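Local structure of glutathione S-transferase family protein (3LXZ) at residues A88-Y100 with L152-D164. The protein probably catalyses the conjugation of reduced glutathione to a wide range of hydrophobic electrophiles, both exogenous and endogenous. Residues are numbered along the deposited sequence; the frame is centred on the assembly and turned at random.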
loop_
_atom_site.group_PDB
_atom_site.type_symbol
_atom_site.label_atom_id
_atom_site.label_comp_id
_atom_site.label_asym_id
_atom_site.label_seq_id
_atom_site.Cartn_x
_atom_site.Cartn_y
_atom_site.Cartn_z
ATOM N N ALA A 88 3.472 1.614 -14.487
ATOM C CA ALA A 88 3.539 2.342 -13.227
ATOM C C ALA A 88 2.258 3.121 -12.983
ATOM O O ALA A 88 1.794 3.187 -11.839
ATOM C CB ALA A 88 4.784 3.271 -13.187
ATOM N N LYS A 89 1.632 3.638 -14.045
ATOM C CA LYS A 89 0.353 4.343 -13.895
ATOM C C LYS A 89 -0.761 3.402 -13.433
ATOM O O LYS A 89 -1.557 3.781 -12.576
ATOM C CB LYS A 89 -0.054 5.068 -15.193
ATOM C CG LYS A 89 0.718 6.358 -15.427
ATOM C CD LYS A 89 0.472 7.409 -14.308
ATOM C CE LYS A 89 -0.954 7.869 -14.262
ATOM N NZ LYS A 89 -1.073 9.169 -13.504
ATOM N N VAL A 90 -0.782 2.174 -13.945
ATOM C CA VAL A 90 -1.732 1.150 -13.427
ATOM C C VAL A 90 -1.475 0.929 -11.948
ATOM O O VAL A 90 -2.412 0.918 -11.120
ATOM C CB VAL A 90 -1.579 -0.178 -14.135
ATOM C CG1 VAL A 90 -2.361 -1.301 -13.394
ATOM C CG2 VAL A 90 -2.096 -0.047 -15.566
ATOM N N ARG A 91 -0.201 0.739 -11.605
ATOM C CA ARG A 91 0.155 0.487 -10.202
ATOM C C ARG A 91 -0.131 1.650 -9.263
ATOM O O ARG A 91 -0.538 1.430 -8.113
ATOM C CB ARG A 91 1.591 0.019 -10.090
ATOM C CG ARG A 91 1.745 -1.388 -10.683
ATOM C CD ARG A 91 3.184 -1.799 -10.876
ATOM N NE ARG A 91 3.259 -3.192 -11.271
ATOM C CZ ARG A 91 3.932 -3.657 -12.326
ATOM N NH1 ARG A 91 4.621 -2.849 -13.110
ATOM N NH2 ARG A 91 3.908 -4.953 -12.590
ATOM N N GLU A 92 0.105 2.875 -9.736
ATOM C CA GLU A 92 -0.319 4.096 -9.000
ATOM C C GLU A 92 -1.836 4.110 -8.726
ATOM O O GLU A 92 -2.289 4.295 -7.587
ATOM C CB GLU A 92 0.129 5.360 -9.734
ATOM C CG GLU A 92 -0.185 6.662 -9.011
ATOM C CD GLU A 92 -0.110 7.864 -9.945
ATOM O OE1 GLU A 92 -0.603 7.773 -11.106
ATOM O OE2 GLU A 92 0.441 8.914 -9.518
ATOM N N LEU A 93 -2.633 3.915 -9.771
ATOM C CA LEU A 93 -4.072 3.806 -9.579
ATOM C C LEU A 93 -4.527 2.663 -8.648
ATOM O O LEU A 93 -5.392 2.865 -7.762
ATOM C CB LEU A 93 -4.759 3.690 -10.962
ATOM C CG LEU A 93 -4.767 5.030 -11.724
ATOM C CD1 LEU A 93 -4.998 4.806 -13.238
ATOM C CD2 LEU A 93 -5.811 6.015 -11.195
ATOM N N LEU A 94 -3.956 1.471 -8.826
ATOM C CA LEU A 94 -4.258 0.358 -7.926
ATOM C C LEU A 94 -3.947 0.731 -6.459
ATOM O O LEU A 94 -4.769 0.500 -5.559
ATOM C CB LEU A 94 -3.482 -0.905 -8.318
ATOM C CG LEU A 94 -3.815 -2.202 -7.542
ATOM C CD1 LEU A 94 -3.400 -3.355 -8.428
ATOM C CD2 LEU A 94 -3.035 -2.325 -6.189
ATOM N N LYS A 95 -2.774 1.314 -6.234
ATOM C CA LYS A 95 -2.365 1.742 -4.883
ATOM C C LYS A 95 -3.315 2.788 -4.298
ATOM O O LYS A 95 -3.649 2.741 -3.087
ATOM C CB LYS A 95 -0.959 2.347 -4.885
ATOM C CG LYS A 95 -0.358 2.460 -3.484
ATOM C CD LYS A 95 1.074 2.921 -3.522
ATOM C CE LYS A 95 1.648 3.088 -2.055
ATOM N NZ LYS A 95 2.135 1.768 -1.582
ATOM N N GLU A 96 -3.713 3.746 -5.121
ATOM C CA GLU A 96 -4.627 4.787 -4.650
ATOM C C GLU A 96 -5.966 4.200 -4.233
ATOM O O GLU A 96 -6.570 4.631 -3.251
ATOM C CB GLU A 96 -4.851 5.884 -5.699
ATOM C CG GLU A 96 -3.618 6.753 -5.861
ATOM C CD GLU A 96 -3.548 7.592 -7.126
ATOM O OE1 GLU A 96 -4.305 7.402 -8.141
ATOM O OE2 GLU A 96 -2.671 8.477 -7.076
ATOM N N ILE A 97 -6.474 3.257 -5.014
ATOM C CA ILE A 97 -7.757 2.672 -4.674
ATOM C C ILE A 97 -7.628 1.904 -3.364
ATOM O O ILE A 97 -8.451 2.041 -2.464
ATOM C CB ILE A 97 -8.338 1.803 -5.813
ATOM C CG1 ILE A 97 -8.658 2.661 -7.026
ATOM C CG2 ILE A 97 -9.618 1.141 -5.334
ATOM C CD1 ILE A 97 -8.761 1.808 -8.342
ATOM N N GLU A 98 -6.558 1.135 -3.236
ATOM C CA GLU A 98 -6.306 0.399 -2.007
ATOM C C GLU A 98 -6.194 1.312 -0.788
ATOM O O GLU A 98 -6.942 1.132 0.155
ATOM C CB GLU A 98 -5.067 -0.511 -2.134
ATOM C CG GLU A 98 -4.754 -1.325 -0.865
ATOM C CD GLU A 98 -3.580 -2.269 -1.054
ATOM O OE1 GLU A 98 -3.146 -2.480 -2.218
ATOM O OE2 GLU A 98 -3.079 -2.796 -0.025
ATOM N N LEU A 99 -5.270 2.280 -0.807
ATOM C CA LEU A 99 -4.981 3.029 0.415
ATOM C C LEU A 99 -6.056 4.078 0.681
ATOM O O LEU A 99 -6.276 4.448 1.834
ATOM C CB LEU A 99 -3.637 3.773 0.278
ATOM C CG LEU A 99 -2.368 3.008 0.692
ATOM C CD1 LEU A 99 -2.263 1.745 -0.049
ATOM C CD2 LEU A 99 -1.082 3.844 0.540
ATOM N N TYR A 100 -6.704 4.575 -0.366
ATOM C CA TYR A 100 -7.545 5.762 -0.170
ATOM C C TYR A 100 -9.014 5.499 -0.339
ATOM O O TYR A 100 -9.848 6.392 -0.054
ATOM C CB TYR A 100 -7.096 6.953 -1.048
ATOM C CG TYR A 100 -5.611 7.189 -0.922
ATOM C CD1 TYR A 100 -5.025 7.337 0.335
ATOM C CD2 TYR A 100 -4.806 7.189 -2.044
ATOM C CE1 TYR A 100 -3.632 7.502 0.472
ATOM C CE2 TYR A 100 -3.433 7.355 -1.942
ATOM C CZ TYR A 100 -2.853 7.507 -0.676
ATOM O OH TYR A 100 -1.490 7.671 -0.617
ATOM N N LEU A 152 -8.579 -3.734 -19.884
ATOM C CA LEU A 152 -8.638 -4.288 -18.527
ATOM C C LEU A 152 -7.209 -4.425 -17.970
ATOM O O LEU A 152 -6.320 -4.961 -18.649
ATOM C CB LEU A 152 -9.337 -5.661 -18.538
ATOM C CG LEU A 152 -9.363 -6.386 -17.189
ATOM C CD1 LEU A 152 -10.336 -5.661 -16.347
ATOM C CD2 LEU A 152 -9.823 -7.839 -17.325
ATOM N N THR A 153 -6.985 -3.899 -16.770
ATOM C CA THR A 153 -5.682 -4.040 -16.084
ATOM C C THR A 153 -5.905 -4.421 -14.629
ATOM O O THR A 153 -7.045 -4.432 -14.165
ATOM C CB THR A 153 -4.847 -2.747 -16.077
ATOM O OG1 THR A 153 -5.488 -1.744 -15.269
ATOM C CG2 THR A 153 -4.644 -2.208 -17.467
ATOM N N LEU A 154 -4.804 -4.713 -13.907
ATOM C CA LEU A 154 -4.849 -4.938 -12.475
ATOM C C LEU A 154 -5.628 -3.894 -11.689
ATOM O O LEU A 154 -6.315 -4.217 -10.710
ATOM C CB LEU A 154 -3.418 -5.024 -11.907
ATOM C CG LEU A 154 -2.496 -6.028 -12.610
ATOM C CD1 LEU A 154 -1.075 -5.971 -11.998
ATOM C CD2 LEU A 154 -3.033 -7.461 -12.576
ATOM N N ALA A 155 -5.504 -2.641 -12.077
ATOM C CA ALA A 155 -6.225 -1.614 -11.340
ATOM C C ALA A 155 -7.738 -1.800 -11.386
ATOM O O ALA A 155 -8.422 -1.394 -10.436
ATOM C CB ALA A 155 -5.841 -0.217 -11.830
ATOM N N ASP A 156 -8.261 -2.427 -12.452
ATOM C CA ASP A 156 -9.708 -2.683 -12.528
ATOM C C ASP A 156 -10.178 -3.734 -11.545
ATOM O O ASP A 156 -11.330 -3.712 -11.146
ATOM C CB ASP A 156 -10.096 -3.081 -13.948
ATOM C CG ASP A 156 -9.843 -1.974 -14.918
ATOM O OD1 ASP A 156 -10.552 -0.926 -14.790
ATOM O OD2 ASP A 156 -8.940 -2.117 -15.764
ATOM N N LEU A 157 -9.295 -4.691 -11.216
ATOM C CA LEU A 157 -9.568 -5.673 -10.188
ATOM C C LEU A 157 -9.692 -5.015 -8.812
ATOM O O LEU A 157 -10.655 -5.267 -8.083
ATOM C CB LEU A 157 -8.520 -6.804 -10.196
ATOM C CG LEU A 157 -8.156 -7.404 -11.578
ATOM C CD1 LEU A 157 -7.072 -8.507 -11.458
ATOM C CD2 LEU A 157 -9.407 -7.906 -12.316
HETATM N N MSE A 158 -8.735 -4.160 -8.442
HETATM C CA MSE A 158 -8.855 -3.450 -7.163
HETATM C C MSE A 158 -10.087 -2.535 -7.175
HETATM O O MSE A 158 -10.801 -2.432 -6.173
HETATM C CB MSE A 158 -7.568 -2.644 -6.920
HETATM C CG MSE A 158 -7.523 -1.798 -5.673
HETATM SE SE MSE A 158 -7.418 -2.799 -4.014
HETATM C CE MSE A 158 -5.804 -3.891 -4.226
ATOM N N PHE A 159 -10.343 -1.870 -8.292
ATOM C CA PHE A 159 -11.563 -1.050 -8.425
ATOM C C PHE A 159 -12.850 -1.855 -8.197
ATOM O O PHE A 159 -13.687 -1.487 -7.413
ATOM C CB PHE A 159 -11.606 -0.421 -9.814
ATOM C CG PHE A 159 -12.914 0.295 -10.132
ATOM C CD1 PHE A 159 -13.049 1.659 -9.866
ATOM C CD2 PHE A 159 -13.986 -0.391 -10.701
ATOM C CE1 PHE A 159 -14.242 2.340 -10.144
ATOM C CE2 PHE A 159 -15.184 0.286 -11.016
ATOM C CZ PHE A 159 -15.317 1.635 -10.708
ATOM N N CYS A 160 -13.010 -2.970 -8.894
ATOM C CA CYS A 160 -14.333 -3.548 -8.915
ATOM C C CYS A 160 -14.687 -4.262 -7.606
ATOM O O CYS A 160 -15.850 -4.396 -7.281
ATOM C CB CYS A 160 -14.547 -4.394 -10.163
ATOM S SG CYS A 160 -13.833 -5.963 -10.013
ATOM N N PHE A 161 -13.674 -4.669 -6.823
ATOM C CA PHE A 161 -13.921 -5.285 -5.530
ATOM C C PHE A 161 -13.637 -4.382 -4.331
ATOM O O PHE A 161 -13.779 -4.839 -3.182
ATOM C CB PHE A 161 -13.120 -6.603 -5.395
ATOM C CG PHE A 161 -13.542 -7.674 -6.356
ATOM C CD1 PHE A 161 -14.794 -8.289 -6.240
ATOM C CD2 PHE A 161 -12.663 -8.134 -7.341
ATOM C CE1 PHE A 161 -15.151 -9.318 -7.125
ATOM C CE2 PHE A 161 -13.022 -9.167 -8.216
ATOM C CZ PHE A 161 -14.260 -9.737 -8.121
ATOM N N SER A 162 -13.281 -3.116 -4.568
ATOM C CA SER A 162 -13.236 -2.126 -3.478
ATOM C C SER A 162 -14.419 -1.142 -3.539
ATOM O O SER A 162 -15.050 -0.807 -2.513
ATOM C CB SER A 162 -11.940 -1.301 -3.577
ATOM O OG SER A 162 -10.807 -2.129 -3.406
ATOM N N VAL A 163 -14.689 -0.643 -4.727
ATOM C CA VAL A 163 -15.645 0.468 -4.901
ATOM C C VAL A 163 -17.088 0.025 -4.581
ATOM O O VAL A 163 -17.865 0.815 -4.020
ATOM C CB VAL A 163 -15.511 1.148 -6.289
ATOM C CG1 VAL A 163 -16.621 2.148 -6.515
ATOM C CG2 VAL A 163 -14.143 1.906 -6.393
ATOM N N ASP A 164 -17.422 -1.234 -4.881
ATOM C CA ASP A 164 -18.718 -1.826 -4.438
ATOM C C ASP A 164 -18.881 -1.789 -2.916
ATOM O O ASP A 164 -19.907 -1.322 -2.396
ATOM C CB ASP A 164 -18.903 -3.269 -4.956
ATOM C CG ASP A 164 -17.812 -4.246 -4.447
ATOM O OD1 ASP A 164 -16.675 -3.798 -4.161
ATOM O OD2 ASP A 164 -18.106 -5.464 -4.328
#
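Ser-162 grips the carbonyl oxygen of Met-158 (a selenomethionine) twice: its OG donates to Met-158 O at 2.8 Å, tilted out of the carbonyl plane with a C=O...OG angle of 145°, and its N adds a weak bond of 3.0 Å to the same oxygen. The hydroxyl is thus turned back onto its own helix, while Ser-162 CB helps to hold Ile-97. That side chain is a knob in a hole made by Ala-155, Met-158, Phe-159 and Ser-162. Its two branches divide the work: Ile-97 CG2 lies 3.6 Å from Met-158 CG, and CD1 reaches Phe-159 CB at 3.9 Å. Leu-94, with CG placed opposite its backbone N (chi1 -174°), spreads its methyls along helix 154-174, CD1 against Leu-154 CB and CD2 3.7 Å from Met-158 CE. Replacing it with an alanine would probably open a gap between Leu-154 and Met-158 and let the Met-158 methyl swing. Bends at chi2 and chi3 fold the Met-158 chain back, laying SE against Glu-98 CB; the Glu-98 carboxylate itself pairs with Lys-95 of the second subunit. Ala-155 permits the tightest backbone approach, its CA only 4.4 Å from Leu-94 CA, and the segment axes, 8.4 Å apart, run nearly parallel at 16°. At the N-terminal end of helix 154-174, Val-90 packs over Thr-153, whose N donates to Asp-156 OD2 at 2.8 Å and whose OG1 accepts a weak bond from Ala-155 N; Thr-153 and Asp-156 form a capping box. Met-158 also lies close to Thr-63, a glutathione-binding residue. A buried, near-parallel helix pair in which the second helix starts from a Thr-x-x-Asp N-capping box is characteristic of the all-helical C-terminal domain of the glutathione S-transferase fold.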